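Local coordinates for pollen-specific leucine-rich repeat extensin-like protein 1 (Arabidopsis thaliana, PDB 6TME) that probably binds partner proteins through its leucine-rich repeats and links them to the cell wall of pollen through an extensin-like region, at residues 83-86 and 92-95. Residues are numbered along the deposited sequence; the frame is centred on the assembly and turned at random.
Sequences APAL and LVVA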
# COMPACT_ATOMS: atom_id res chain seq x y z
N ALA A 83 16.43 14.36 -18.29
CA ALA A 83 15.60 13.88 -19.39
C ALA A 83 15.24 15.07 -20.28
O ALA A 83 15.37 16.22 -19.85
CB ALA A 83 14.32 13.19 -18.88
N PRO A 84 14.79 14.81 -21.50
CA PRO A 84 14.24 15.89 -22.32
C PRO A 84 12.94 16.39 -21.73
O PRO A 84 12.16 15.62 -21.16
CB PRO A 84 14.00 15.23 -23.69
CG PRO A 84 14.76 13.93 -23.66
CD PRO A 84 14.78 13.51 -22.21
N ALA A 85 12.70 17.69 -21.88
CA ALA A 85 11.43 18.25 -21.46
C ALA A 85 10.28 17.56 -22.18
O ALA A 85 10.39 17.17 -23.35
CB ALA A 85 11.38 19.76 -21.72
N LEU A 86 9.15 17.42 -21.46
CA LEU A 86 7.99 16.75 -22.05
C LEU A 86 7.46 17.51 -23.26
O LEU A 86 7.02 16.89 -24.23
CB LEU A 86 6.89 16.59 -21.01
CG LEU A 86 7.19 15.48 -20.02
CD1 LEU A 86 6.05 15.35 -19.01
CD2 LEU A 86 7.40 14.20 -20.78
N LEU A 92 16.83 20.26 -21.61
CA LEU A 92 17.25 19.32 -20.58
C LEU A 92 16.64 19.73 -19.25
O LEU A 92 16.75 20.90 -18.86
CB LEU A 92 18.77 19.30 -20.45
CG LEU A 92 19.41 18.24 -19.54
CD1 LEU A 92 19.17 16.84 -20.09
CD2 LEU A 92 20.91 18.51 -19.37
N VAL A 93 16.01 18.77 -18.54
CA VAL A 93 15.36 19.03 -17.25
C VAL A 93 15.70 17.91 -16.26
O VAL A 93 16.03 16.79 -16.65
CB VAL A 93 13.82 19.16 -17.36
CG1 VAL A 93 13.41 20.21 -18.39
CG2 VAL A 93 13.17 17.80 -17.67
N VAL A 94 15.65 18.25 -14.97
CA VAL A 94 15.73 17.26 -13.90
C VAL A 94 14.33 16.66 -13.73
O VAL A 94 13.40 17.34 -13.28
CB VAL A 94 16.24 17.87 -12.59
CG1 VAL A 94 16.10 16.87 -11.44
CG2 VAL A 94 17.69 18.32 -12.72
N ALA A 95 14.19 15.39 -14.09
CA ALA A 95 12.89 14.74 -14.16
C ALA A 95 12.69 13.73 -13.06
O ALA A 95 11.55 13.29 -12.82
CB ALA A 95 12.71 14.03 -15.52
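Ala83 and Val93 form the antiparallel hydrogen-bonded pair between residues 83-86 and 92-95, each backbone giving and taking one bond. Val93 N donates to Ala83 O at 2.9 Å with an N-H...O angle of 161°. Ala83 N reaches Val93 O at 3.0 Å on a more bent path of 139°. The next pair, Pro84 with Leu92, is non-hydrogen-bonded, and its side chains diverge.

The two methyl groups of Val93 pack against the first strand. Val93 CG1 lies anti to the carbonyl carbon and meets Ala85 CB at 3.9 Å, while Val93 CG2 sits 3.5 Å from Ala83 O, flanking the acceptor of the straighter bond. Farther along, Ala83 CB touches Ala95 CB at 3.8 Å, two methyl groups in direct contact. Leu92 CB points away from the first strand, but with CG anti to the backbone N, Leu92 CD1 returns to 3.9 Å from Ala83 O. Replacing Val93 with glycine would probably leave the Ala85 methyl without its apolar partner and open a gap beside the Ala83 carbonyl.

Backbone bonds of Ala85 with Val91 and of Ala95 with Phe81 continue the pairing in both directions. Leu92 and Val94 pack on Leu44 of helix 43-56, and Val93 and Ala95 each meet an aromatic side chain of another protein chain. The axes of strands 83-85 and 92-95 lie at 113°, well short of antiparallel, so this end of the beta hairpin of strands 80-85 and 92-98 is strongly twisted, at the N-terminal end of the leucine-rich repeat solenoid.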